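Iota-carrageenase (PDB 1H80) hydrolyses the sulfated galactan iota-carrageenan of red algal cell walls at internal beta-1,4 linkages, inverting the anomeric configuration. Local coordinates at residues G56-P61 with V76-E81; Q18-D23 with N47-K52; I70-N75 with R109-Q114; N142-N147 with I178-K183. All coordinates share one frame; numbering follows the deposited sequence. Where two conformers were deposited one is given.

Interaction 1. Residues G56-P61 with V76-E81; sequences GTLLIP and VHIRVE. With NA (sodium ion), chain G.
Gly56 to Ile60 and Val76 to Val80 pair as parallel beta strands, with the axes of these short segments 4.5 Å apart at closest approach. Five backbone hydrogen bonds pass back and forth between them: His77 N to Gly56 O, Leu58 N to His77 O, Arg79 N to Leu58 O, Ile60 N to Arg79 O, and Glu81 N to Ile60 O. Paired residues stand level, and their side chains stack in rows.

Leu58, Ile60, Ile78 and Val80 share one face and meet through carbon. Ile60 CD1 reaches Ile78 CG2 at 3.8 Å. Thr57, Leu59, His77 and Arg79 line the other face. Thr57 CG2 lies against Arg79 CG at 3.9 Å, while Thr57 OG1 bonds to Gln18. The His77 ring has Gly56 O at its edge, in plane, and its ND1 is held by Ser112. The Arg79 chain is bent at chi2 (-61°), which sets the position of CD. Its NH1 donates to Ile78 O at 2.9 Å from above that carbonyl's plane, and bonds Ser112 as well.

Beyond the strands, Glu81 chelates a sodium ion with both carboxylate oxygens, and three waters add to the shell. OE1 of Glu81 sits 2.5 Å from the sodium and also accepts a hydrogen bond from Asn62 N.

Such in-register parallel pairing joins successive coils of a beta-helix. Strand 20-23 flanks 56-60 on one side, and strand 111-115 flanks 76-80 on the other. The Ile78 and Val80 side chains pack on Phe113. Helix 39-50 covers Leu58 with Leu42, Ala45 and Ile49.

Interaction 2. Residues Q18-D23 with N47-K52; sequences QDVNYD and NAISRK
The Lys52 side chain meets Asp19, Val20 and Tyr22 in turn, crossing the last two at about a right angle. CB starts beside Asp19, 3.6 Å from OD2 of that residue. CG comes next and meets Val20 CG2 at 4.2 Å. The chain bends at chi2 (-64°), which places CD, and is extended from there. CE then reaches the far end of the tyrosine, 3.8 Å from Tyr22 OH, and touches Val20 CG1 as well. NZ stands 6.9 Å from Asp19 OD2, too far for a salt bridge. That oxygen is instead bonded to the backbone N of Asn54.

Tyr22 makes the other half of the contact. It and Ile49 slide past each other in opposite directions. Tyr22 CD2 comes to 3.5 Å from Ile49 CG1, an approach oblique to the ring. Ala48 CB follows at 4.3 Å from Tyr22 CE2, again obliquely. Val20, from the tyrosine's own strand, lays CG2 over one face of the ring, offset toward the rim. Phe28 stacks edge-to-face with Tyr22.

No hydrogen bond joins the two segments directly. Carbon packing carries the contact, with the aliphatic part of Lys52 serving as its outer edge. Ile49 is the buried member and also packs on Leu58 and Val76.

Strand 20-23 pairs with 56-60, while helix 39-50 lies over the end of the coil. An amphipathic helix closing the N-terminal end of a right-handed parallel beta-helix is characteristic of pectate lyase-like folds.

Interaction 3. Residues I70-N75 with R109-Q114; sequences IQMKSN and RNFSFQ
Met72 leans on two aromatic rings, Phe111 and Phe113. Its CB lies over the Phe111 ring, off-centre, 4.2 Å from the centroid. CG comes to 3.5 Å from Phe111 CZ. SD makes a Met-aromatic contact, 3.5 Å from Phe111 CE1 and oblique to the ring. The bend at chi2 (-58°) puts SD there. CE then meets the edge of Phe113, near its plane, at 3.9 Å from CE2. An alanine here would keep the CB contact but would probably open a gap beside both rings and leave Phe111 freer to turn.

The polar part lies where the chain turns a corner at Asn110. Arg109 N donates to Ser74 OG at 2.9 Å. Asn75 N donates to Arg109 O at 3.0 Å, and weakly to Asn110 O. The Asn75 and Asn110 amides lie side by side, pointing the same way, with planes 34° apart. Asn110 ND2 donates to Asn75 OD1 at 3.0 Å.

Further out, Asn110 OD1 accepts from Asn142, and Arg109 forms a salt bridge with Asp139. Phe100, Val102, Ile46 and Ile78 also pack on Met72.

Asn75, Asn110 and Asn142 thus form an asparagine ladder, a feature of parallel beta-helices. Each link uses one amide N-H and one amide oxygen. This fixes which way the amides face and ties successive corners together beside an apolar interior.

Interaction 4. Residues N142-N147 with I178-K183; sequences NYKISN and IIERIK
Ile179 packs against Ile145 and Tyr143 at the apolar centre of this strand pair. Tyr143 CE2 lies 4.0 Å from Ile179 CG1, oblique to the ring. Ile145 CG2 also touches Ile182 CD1, at 4.4 Å. Leu137 and Phe135 of strand 132-141 pack on the same group.

Parallel backbone bonds join the strands: Ile178 N to Tyr143 O, Ile145 N to Ile178 O, Glu180 N to Ile145 O, and Asn147 N to Glu180 O. Lys144, Ser146, Ile178 and Glu180 share the opposite face. Lys144 and Ile178 lie side by side there.

Glu180 is the polar hub. With chi1 at 57°, its CG lies between the backbone N and the carbonyl carbon, beside Ser146 CB and OG. Ser146 OG donates to the anti lone pair of Glu180 OE2 at 3.0 Å. A water bridges Lys144 NZ to that same oxygen, 2.7 Å from OE2, and OE1 forms a salt bridge with Arg205. An alanine in place of Glu180 would probably leave Arg205 without this charge partner and Ser146 OG without this acceptor.

At the edge, the Asn147 amide stacks on the Arg181 guanidinium, planes 27° apart. Asn147 OD1 stands over one guanidinium face, and a water links it to Arg181 NH2. Gly115 and Gly117 carbonyls hold Asn147 ND2.

Level parallel strands, Ile145 and Ile179 stacked on the inner face and a chain corner at Arg181 are characteristic of successive coils of a right-handed parallel beta-helix.

The four contacts follow one another along the N-terminal part of a single beta-helix. Interaction 2 closes first along the chain, at the capping helix 39-50. Interactions 1 and 3 alternate their segments, and interaction 4 comes last. The centres of interactions 1 and 2 are about 10 Å apart, as are those of interactions 1 and 3. The centres of interactions 3 and 4 are about 12 Å apart, and those of interactions 2 and 4 about 21 Å. Strands 20-23, 56-60, 76-80, 111-115, 143-151 and 177-185 pair in that order, all parallel. Interaction 3 ties the turn before strand 76-80 to the corner before strand 111-115. The enzyme thus has a continuous stack of coils, closed here by a helix.

Interaction 1. Residues G56-P61 with V76-E81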
# COMPACT_ATOMS: atom_id res chain seq x y z
N GLY A 56 -9.16 -22.07 -16.70
CA GLY A 56 -9.25 -23.11 -15.69
C GLY A 56 -8.65 -22.71 -14.37
O GLY A 56 -8.25 -21.56 -14.17
N THR A 57 -8.60 -23.68 -13.47
CA THR A 57 -8.07 -23.46 -12.13
C THR A 57 -6.78 -24.23 -11.93
O THR A 57 -6.62 -25.34 -12.44
CB THR A 57 -9.10 -23.90 -11.06
OG1 THR A 57 -10.28 -23.10 -11.18
CG2 THR A 57 -8.52 -23.74 -9.66
N LEU A 58 -5.86 -23.62 -11.21
CA LEU A 58 -4.60 -24.26 -10.89
C LEU A 58 -4.54 -24.36 -9.38
O LEU A 58 -4.69 -23.36 -8.68
CB LEU A 58 -3.41 -23.44 -11.38
CG LEU A 58 -2.06 -24.03 -10.95
CD1 LEU A 58 -1.85 -25.38 -11.63
CD2 LEU A 58 -0.94 -23.07 -11.32
N LEU A 59 -4.33 -25.56 -8.87
CA LEU A 59 -4.23 -25.74 -7.43
C LEU A 59 -2.76 -25.83 -7.06
O LEU A 59 -2.02 -26.59 -7.68
CB LEU A 59 -4.92 -27.03 -6.98
CG LEU A 59 -4.85 -27.30 -5.47
CD1 LEU A 59 -5.66 -26.25 -4.72
CD2 LEU A 59 -5.39 -28.68 -5.17
N ILE A 60 -2.34 -25.02 -6.09
CA ILE A 60 -0.98 -25.07 -5.59
C ILE A 60 -1.18 -25.81 -4.27
O ILE A 60 -1.68 -25.24 -3.30
CB ILE A 60 -0.39 -23.67 -5.34
CG1 ILE A 60 -0.26 -22.93 -6.67
CG2 ILE A 60 0.97 -23.79 -4.67
CD1 ILE A 60 0.40 -21.57 -6.56
N PRO A 61 -0.81 -27.09 -4.23
CA PRO A 61 -0.95 -27.93 -3.04
C PRO A 61 0.04 -27.64 -1.93
O PRO A 61 1.08 -27.03 -2.15
CB PRO A 61 -0.79 -29.34 -3.60
CG PRO A 61 0.26 -29.13 -4.63
CD PRO A 61 -0.16 -27.84 -5.32
N VAL A 76 -6.92 -17.52 -15.84
CA VAL A 76 -6.21 -18.42 -14.95
C VAL A 76 -6.67 -18.10 -13.54
O VAL A 76 -6.66 -16.94 -13.12
CB VAL A 76 -4.68 -18.22 -15.05
CG1 VAL A 76 -3.98 -19.10 -14.03
CG2 VAL A 76 -4.22 -18.59 -16.45
N HIS A 77 -7.10 -19.13 -12.83
CA HIS A 77 -7.59 -18.96 -11.47
C HIS A 77 -6.82 -19.88 -10.56
O HIS A 77 -6.98 -21.10 -10.59
CB HIS A 77 -9.09 -19.26 -11.48
CG HIS A 77 -9.85 -18.32 -12.36
ND1 HIS A 77 -10.27 -17.08 -11.94
CD2 HIS A 77 -10.14 -18.39 -13.68
CE1 HIS A 77 -10.78 -16.42 -12.96
NE2 HIS A 77 -10.71 -17.19 -14.03
N ILE A 78 -5.95 -19.27 -9.77
CA ILE A 78 -5.10 -20.00 -8.85
C ILE A 78 -5.69 -20.11 -7.46
O ILE A 78 -6.14 -19.12 -6.89
CB ILE A 78 -3.71 -19.34 -8.79
CG1 ILE A 78 -3.07 -19.37 -10.18
CG2 ILE A 78 -2.83 -20.05 -7.76
CD1 ILE A 78 -1.78 -18.59 -10.28
N ARG A 79 -5.69 -21.33 -6.93
CA ARG A 79 -6.18 -21.58 -5.59
C ARG A 79 -5.02 -22.21 -4.85
O ARG A 79 -4.35 -23.12 -5.35
CB ARG A 79 -7.39 -22.51 -5.62
CG ARG A 79 -8.62 -21.82 -6.22
CD ARG A 79 -9.03 -20.60 -5.39
NE ARG A 79 -10.15 -19.87 -5.96
CZ ARG A 79 -10.07 -18.96 -6.93
NH1 ARG A 79 -8.89 -18.64 -7.48
NH2 ARG A 79 -11.17 -18.37 -7.36
N VAL A 80 -4.77 -21.72 -3.65
CA VAL A 80 -3.64 -22.18 -2.85
C VAL A 80 -4.06 -22.86 -1.57
O VAL A 80 -4.83 -22.31 -0.79
CB VAL A 80 -2.73 -20.99 -2.52
CG1 VAL A 80 -1.45 -21.47 -1.88
CG2 VAL A 80 -2.45 -20.17 -3.78
N GLU A 81 -3.56 -24.07 -1.32
CA GLU A 81 -3.93 -24.76 -0.10
C GLU A 81 -3.43 -24.00 1.13
O GLU A 81 -2.46 -23.25 1.07
CB GLU A 81 -3.44 -26.21 -0.12
CG GLU A 81 -4.18 -27.03 -1.18
CD GLU A 81 -4.05 -28.52 -0.97
OE1 GLU A 81 -2.92 -29.01 -0.77
OE2 GLU A 81 -5.09 -29.22 -1.02
NA NA G . -3.92 -31.25 -0.87
O HOH W 1 -1.82 -31.54 -0.04
O HOH W 2 -3.33 -31.62 -3.13
O HOH W 3 -4.69 -31.17 1.62

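Interaction 2. Residues Q18-D23 with N47-K52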
# COMPACT_ATOMS: atom_id res chain seq x y z
N GLN A 18 -15.36 -23.69 -16.81
CA GLN A 18 -13.94 -23.73 -17.10
C GLN A 18 -13.61 -24.98 -17.89
O GLN A 18 -14.39 -25.93 -17.91
CB GLN A 18 -13.13 -23.71 -15.81
CG GLN A 18 -13.38 -22.48 -14.95
CD GLN A 18 -12.33 -22.30 -13.89
OE1 GLN A 18 -12.11 -23.19 -13.06
NE2 GLN A 18 -11.67 -21.16 -13.91
N ASP A 19 -12.45 -24.98 -18.52
CA ASP A 19 -12.04 -26.13 -19.31
C ASP A 19 -11.20 -27.15 -18.54
O ASP A 19 -11.33 -28.35 -18.77
CB ASP A 19 -11.26 -25.67 -20.55
CG ASP A 19 -12.16 -25.01 -21.58
OD1 ASP A 19 -13.36 -25.34 -21.62
OD2 ASP A 19 -11.65 -24.17 -22.35
N VAL A 20 -10.36 -26.68 -17.63
CA VAL A 20 -9.49 -27.58 -16.88
C VAL A 20 -9.27 -27.23 -15.42
O VAL A 20 -9.54 -26.11 -14.98
CB VAL A 20 -8.09 -27.68 -17.53
CG1 VAL A 20 -8.20 -28.21 -18.94
CG2 VAL A 20 -7.42 -26.30 -17.54
N ASN A 21 -8.78 -28.22 -14.68
CA ASN A 21 -8.42 -28.08 -13.27
C ASN A 21 -7.09 -28.84 -13.18
O ASN A 21 -7.06 -30.07 -13.33
CB ASN A 21 -9.44 -28.75 -12.34
CG ASN A 21 -10.61 -27.83 -11.98
OD1 ASN A 21 -11.36 -28.13 -11.04
ND2 ASN A 21 -10.78 -26.74 -12.71
N TYR A 22 -6.00 -28.12 -12.96
CA TYR A 22 -4.68 -28.74 -12.86
C TYR A 22 -4.08 -28.57 -11.47
O TYR A 22 -4.49 -27.70 -10.71
CB TYR A 22 -3.70 -28.12 -13.85
CG TYR A 22 -3.99 -28.35 -15.31
CD1 TYR A 22 -4.46 -29.58 -15.77
CD2 TYR A 22 -3.74 -27.35 -16.25
CE1 TYR A 22 -4.67 -29.81 -17.13
CE2 TYR A 22 -3.94 -27.57 -17.61
CZ TYR A 22 -4.40 -28.79 -18.04
OH TYR A 22 -4.58 -29.01 -19.39
N ASP A 23 -3.11 -29.42 -11.16
CA ASP A 23 -2.41 -29.38 -9.88
C ASP A 23 -0.96 -29.05 -10.24
O ASP A 23 -0.37 -29.69 -11.11
CB ASP A 23 -2.51 -30.74 -9.18
CG ASP A 23 -1.80 -30.75 -7.84
OD1 ASP A 23 -0.55 -30.67 -7.82
OD2 ASP A 23 -2.49 -30.86 -6.80
N ASN A 47 0.59 -20.89 -18.46
CA ASN A 47 0.51 -20.83 -19.91
C ASN A 47 -0.46 -21.87 -20.47
O ASN A 47 -1.25 -21.58 -21.35
CB ASN A 47 1.89 -21.03 -20.52
CG ASN A 47 2.85 -19.89 -20.21
OD1 ASN A 47 2.44 -18.83 -19.74
ND2 ASN A 47 4.13 -20.10 -20.48
N ALA A 48 -0.38 -23.09 -19.94
CA ALA A 48 -1.24 -24.17 -20.39
C ALA A 48 -2.71 -23.85 -20.15
O ALA A 48 -3.55 -24.07 -21.02
CB ALA A 48 -0.87 -25.46 -19.68
N ILE A 49 -3.01 -23.32 -18.97
CA ILE A 49 -4.39 -22.99 -18.65
C ILE A 49 -4.92 -21.84 -19.49
O ILE A 49 -6.04 -21.88 -19.98
CB ILE A 49 -4.54 -22.65 -17.15
CG1 ILE A 49 -4.20 -23.88 -16.31
CG2 ILE A 49 -5.95 -22.14 -16.85
CD1 ILE A 49 -4.15 -23.62 -14.82
N SER A 50 -4.10 -20.80 -19.67
CA SER A 50 -4.54 -19.65 -20.44
C SER A 50 -4.78 -19.96 -21.91
O SER A 50 -5.50 -19.23 -22.59
CB SER A 50 -3.53 -18.51 -20.31
OG SER A 50 -4.09 -17.30 -20.80
N ARG A 51 -4.18 -21.04 -22.41
CA ARG A 51 -4.37 -21.44 -23.80
C ARG A 51 -5.77 -22.01 -24.03
O ARG A 51 -6.26 -22.04 -25.16
CB ARG A 51 -3.33 -22.49 -24.21
CG ARG A 51 -1.95 -21.91 -24.51
CD ARG A 51 -1.09 -22.93 -25.24
NE ARG A 51 -0.52 -23.95 -24.36
CZ ARG A 51 0.60 -23.79 -23.66
NH1 ARG A 51 1.29 -22.66 -23.75
NH2 ARG A 51 1.05 -24.78 -22.90
N LYS A 52 -6.42 -22.45 -22.95
CA LYS A 52 -7.77 -23.00 -23.06
C LYS A 52 -8.78 -21.86 -23.19
O LYS A 52 -8.73 -20.88 -22.45
CB LYS A 52 -8.11 -23.83 -21.81
CG LYS A 52 -7.11 -24.95 -21.50
CD LYS A 52 -7.09 -26.00 -22.59
CE LYS A 52 -6.12 -27.12 -22.25
NZ LYS A 52 -6.09 -28.18 -23.30

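Interaction 3. Residues I70-N75 with R109-Q114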
# COMPACT_ATOMS: atom_id res chain seq x y z
N ILE A 70 6.88 -14.39 -12.03
CA ILE A 70 5.84 -15.15 -12.70
C ILE A 70 4.93 -14.21 -13.48
O ILE A 70 4.52 -13.17 -12.97
CB ILE A 70 4.98 -15.93 -11.68
CG1 ILE A 70 5.88 -16.81 -10.81
CG2 ILE A 70 3.94 -16.77 -12.41
CD1 ILE A 70 6.66 -17.85 -11.57
N GLN A 71 4.63 -14.57 -14.72
CA GLN A 71 3.76 -13.75 -15.56
C GLN A 71 2.37 -14.36 -15.60
O GLN A 71 2.17 -15.41 -16.21
CB GLN A 71 4.33 -13.67 -16.98
CG GLN A 71 5.75 -13.15 -17.05
CD GLN A 71 5.89 -11.74 -16.52
OE1 GLN A 71 5.32 -10.80 -17.07
NE2 GLN A 71 6.65 -11.59 -15.45
N MET A 72 1.42 -13.71 -14.95
CA MET A 72 0.06 -14.22 -14.95
C MET A 72 -0.58 -14.01 -16.31
O MET A 72 -0.16 -13.15 -17.08
CB MET A 72 -0.75 -13.53 -13.85
CG MET A 72 -0.23 -13.84 -12.45
SD MET A 72 -0.23 -15.61 -12.09
CE MET A 72 0.80 -15.70 -10.63
N LYS A 73 -1.60 -14.81 -16.61
CA LYS A 73 -2.28 -14.72 -17.89
C LYS A 73 -3.79 -14.83 -17.73
O LYS A 73 -4.29 -15.26 -16.69
CB LYS A 73 -1.78 -15.81 -18.84
CG LYS A 73 -0.37 -15.56 -19.34
CD LYS A 73 0.04 -16.59 -20.38
CE LYS A 73 1.31 -16.16 -21.10
NZ LYS A 73 2.41 -15.85 -20.15
N SER A 74 -4.51 -14.43 -18.77
CA SER A 74 -5.96 -14.45 -18.77
C SER A 74 -6.61 -15.79 -18.51
O SER A 74 -6.11 -16.84 -18.92
CB SER A 74 -6.49 -13.92 -20.11
OG SER A 74 -6.07 -12.59 -20.32
N ASN A 75 -7.74 -15.73 -17.82
CA ASN A 75 -8.55 -16.88 -17.49
C ASN A 75 -7.86 -17.95 -16.67
O ASN A 75 -8.18 -19.13 -16.77
CB ASN A 75 -9.12 -17.47 -18.79
CG ASN A 75 -9.96 -16.47 -19.55
OD1 ASN A 75 -10.91 -15.90 -19.01
ND2 ASN A 75 -9.60 -16.23 -20.80
N ARG A 109 -7.04 -10.65 -18.46
CA ARG A 109 -8.46 -10.48 -18.19
C ARG A 109 -8.97 -11.73 -17.50
O ARG A 109 -8.60 -12.84 -17.88
CB ARG A 109 -9.23 -10.27 -19.50
CG ARG A 109 -8.82 -9.03 -20.30
CD ARG A 109 -9.20 -7.74 -19.58
NE ARG A 109 -8.87 -6.54 -20.36
CZ ARG A 109 -7.76 -5.82 -20.21
NH1 ARG A 109 -6.84 -6.17 -19.32
NH2 ARG A 109 -7.57 -4.74 -20.96
N ASN A 110 -9.81 -11.55 -16.48
CA ASN A 110 -10.40 -12.67 -15.74
C ASN A 110 -9.33 -13.49 -15.06
O ASN A 110 -8.95 -14.57 -15.52
CB ASN A 110 -11.20 -13.56 -16.69
CG ASN A 110 -12.09 -12.77 -17.61
OD1 ASN A 110 -12.73 -11.80 -17.20
ND2 ASN A 110 -12.15 -13.18 -18.87
N PHE A 111 -8.85 -12.98 -13.94
CA PHE A 111 -7.79 -13.64 -13.21
C PHE A 111 -8.05 -13.65 -11.71
O PHE A 111 -8.58 -12.69 -11.17
CB PHE A 111 -6.48 -12.89 -13.48
CG PHE A 111 -5.36 -13.28 -12.57
CD1 PHE A 111 -4.65 -14.45 -12.79
CD2 PHE A 111 -5.05 -12.50 -11.46
CE1 PHE A 111 -3.65 -14.85 -11.91
CE2 PHE A 111 -4.04 -12.89 -10.58
CZ PHE A 111 -3.35 -14.07 -10.80
N SER A 112 -7.70 -14.74 -11.04
CA SER A 112 -7.86 -14.77 -9.60
C SER A 112 -6.74 -15.58 -8.96
O SER A 112 -6.19 -16.50 -9.58
CB SER A 112 -9.25 -15.31 -9.19
OG SER A 112 -9.39 -16.69 -9.44
N PHE A 113 -6.38 -15.19 -7.75
CA PHE A 113 -5.32 -15.85 -6.98
C PHE A 113 -5.90 -15.79 -5.58
O PHE A 113 -5.95 -14.73 -4.96
CB PHE A 113 -4.03 -15.03 -7.08
CG PHE A 113 -2.81 -15.77 -6.63
CD1 PHE A 113 -2.66 -16.18 -5.31
CD2 PHE A 113 -1.80 -16.06 -7.54
CE1 PHE A 113 -1.52 -16.86 -4.90
CE2 PHE A 113 -0.65 -16.74 -7.14
CZ PHE A 113 -0.51 -17.14 -5.82
N GLN A 114 -6.33 -16.94 -5.07
CA GLN A 114 -6.96 -16.96 -3.76
C GLN A 114 -6.56 -18.13 -2.88
O GLN A 114 -6.45 -19.27 -3.34
CB GLN A 114 -8.48 -16.96 -3.96
CG GLN A 114 -9.30 -16.83 -2.68
CD GLN A 114 -10.76 -16.59 -2.98
OE1 GLN A 114 -11.10 -15.73 -3.79
NE2 GLN A 114 -11.63 -17.35 -2.33

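Interaction 4. Residues N142-N147 with I178-K183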
# COMPACT_ATOMS: atom_id res chain seq x y z
N ASN A 142 -10.95 -7.39 -14.19
CA ASN A 142 -11.78 -8.45 -13.64
C ASN A 142 -10.89 -9.45 -12.92
O ASN A 142 -10.63 -10.56 -13.41
CB ASN A 142 -12.60 -9.15 -14.72
CG ASN A 142 -13.68 -10.01 -14.13
OD1 ASN A 142 -14.33 -9.61 -13.17
ND2 ASN A 142 -13.89 -11.19 -14.69
N TYR A 143 -10.42 -9.04 -11.76
CA TYR A 143 -9.53 -9.89 -10.99
C TYR A 143 -9.83 -9.90 -9.51
O TYR A 143 -10.52 -9.03 -8.99
CB TYR A 143 -8.08 -9.45 -11.21
CG TYR A 143 -7.75 -8.07 -10.68
CD1 TYR A 143 -7.99 -6.92 -11.44
CD2 TYR A 143 -7.14 -7.92 -9.44
CE1 TYR A 143 -7.62 -5.66 -10.97
CE2 TYR A 143 -6.77 -6.67 -8.96
CZ TYR A 143 -7.00 -5.55 -9.73
OH TYR A 143 -6.58 -4.32 -9.27
N LYS A 144 -9.30 -10.92 -8.85
CA LYS A 144 -9.49 -11.06 -7.42
C LYS A 144 -8.23 -11.67 -6.83
O LYS A 144 -7.76 -12.71 -7.29
CB LYS A 144 -10.70 -11.96 -7.14
CG LYS A 144 -11.05 -12.09 -5.67
CD LYS A 144 -12.23 -13.04 -5.49
CE LYS A 144 -12.66 -13.13 -4.04
NZ LYS A 144 -13.75 -14.14 -3.88
N ILE A 145 -7.66 -10.99 -5.84
CA ILE A 145 -6.46 -11.45 -5.14
C ILE A 145 -6.93 -11.50 -3.69
O ILE A 145 -7.37 -10.50 -3.13
CB ILE A 145 -5.31 -10.46 -5.34
CG1 ILE A 145 -4.89 -10.49 -6.82
CG2 ILE A 145 -4.12 -10.84 -4.45
CD1 ILE A 145 -3.87 -9.44 -7.20
N SER A 146 -6.79 -12.67 -3.06
CA SER A 146 -7.35 -12.85 -1.73
C SER A 146 -6.75 -13.89 -0.81
O SER A 146 -6.20 -14.88 -1.26
CB SER A 146 -8.83 -13.23 -1.94
OG SER A 146 -9.49 -13.69 -0.78
N ASN A 147 -6.88 -13.63 0.49
CA ASN A 147 -6.52 -14.58 1.53
C ASN A 147 -5.13 -15.18 1.76
O ASN A 147 -4.91 -16.37 1.51
CB ASN A 147 -7.51 -15.72 1.41
CG ASN A 147 -7.73 -16.45 2.70
OD1 ASN A 147 -7.49 -15.92 3.78
ND2 ASN A 147 -8.24 -17.68 2.59
N ILE A 178 -10.92 -7.03 -6.92
CA ILE A 178 -11.08 -7.10 -5.48
C ILE A 178 -9.77 -7.61 -4.91
O ILE A 178 -9.23 -8.61 -5.37
CB ILE A 178 -12.19 -8.11 -5.08
CG1 ILE A 178 -13.53 -7.67 -5.67
CG2 ILE A 178 -12.27 -8.20 -3.56
CD1 ILE A 178 -14.69 -8.59 -5.32
N ILE A 179 -9.24 -6.88 -3.94
CA ILE A 179 -8.00 -7.27 -3.27
C ILE A 179 -8.43 -7.35 -1.82
O ILE A 179 -8.78 -6.34 -1.21
CB ILE A 179 -6.91 -6.22 -3.48
CG1 ILE A 179 -6.55 -6.18 -4.97
CG2 ILE A 179 -5.68 -6.56 -2.63
CD1 ILE A 179 -5.60 -5.06 -5.35
N GLU A 180 -8.42 -8.55 -1.25
CA GLU A 180 -8.93 -8.71 0.10
C GLU A 180 -8.31 -9.78 0.95
O GLU A 180 -7.60 -10.66 0.46
CB GLU A 180 -10.42 -9.04 0.02
CG GLU A 180 -10.67 -10.30 -0.81
CD GLU A 180 -12.01 -10.97 -0.55
OE1 GLU A 180 -13.00 -10.25 -0.34
OE2 GLU A 180 -12.06 -12.22 -0.58
N ARG A 181 -8.61 -9.71 2.24
CA ARG A 181 -8.14 -10.68 3.22
C ARG A 181 -6.65 -10.93 3.18
O ARG A 181 -6.20 -12.05 2.91
CB ARG A 181 -8.89 -12.00 3.03
CG ARG A 181 -10.40 -11.86 3.15
CD ARG A 181 -11.08 -13.19 2.89
NE ARG A 181 -10.72 -14.19 3.90
CZ ARG A 181 -10.99 -15.48 3.79
NH1 ARG A 181 -11.63 -15.94 2.73
NH2 ARG A 181 -10.64 -16.32 4.76
N ILE A 182 -5.87 -9.89 3.46
CA ILE A 182 -4.43 -10.02 3.47
C ILE A 182 -3.90 -9.36 4.72
O ILE A 182 -4.38 -8.31 5.14
CB ILE A 182 -3.80 -9.35 2.23
CG1 ILE A 182 -4.34 -10.00 0.95
CG2 ILE A 182 -2.28 -9.50 2.28
CD1 ILE A 182 -3.92 -9.29 -0.32
N LYS A 183 -2.93 -10.02 5.34
CA LYS A 183 -2.30 -9.50 6.54
C LYS A 183 -0.82 -9.46 6.25
O LYS A 183 -0.26 -10.43 5.74
CB LYS A 183 -2.56 -10.43 7.73
CG LYS A 183 -1.68 -10.16 8.96
CD LYS A 183 -1.89 -8.77 9.52
CE LYS A 183 -0.93 -8.47 10.66
NZ LYS A 183 -1.10 -9.44 11.79
O HOH W 4 -14.28 -13.49 -1.38
O HOH W 5 -8.55 -16.27 6.38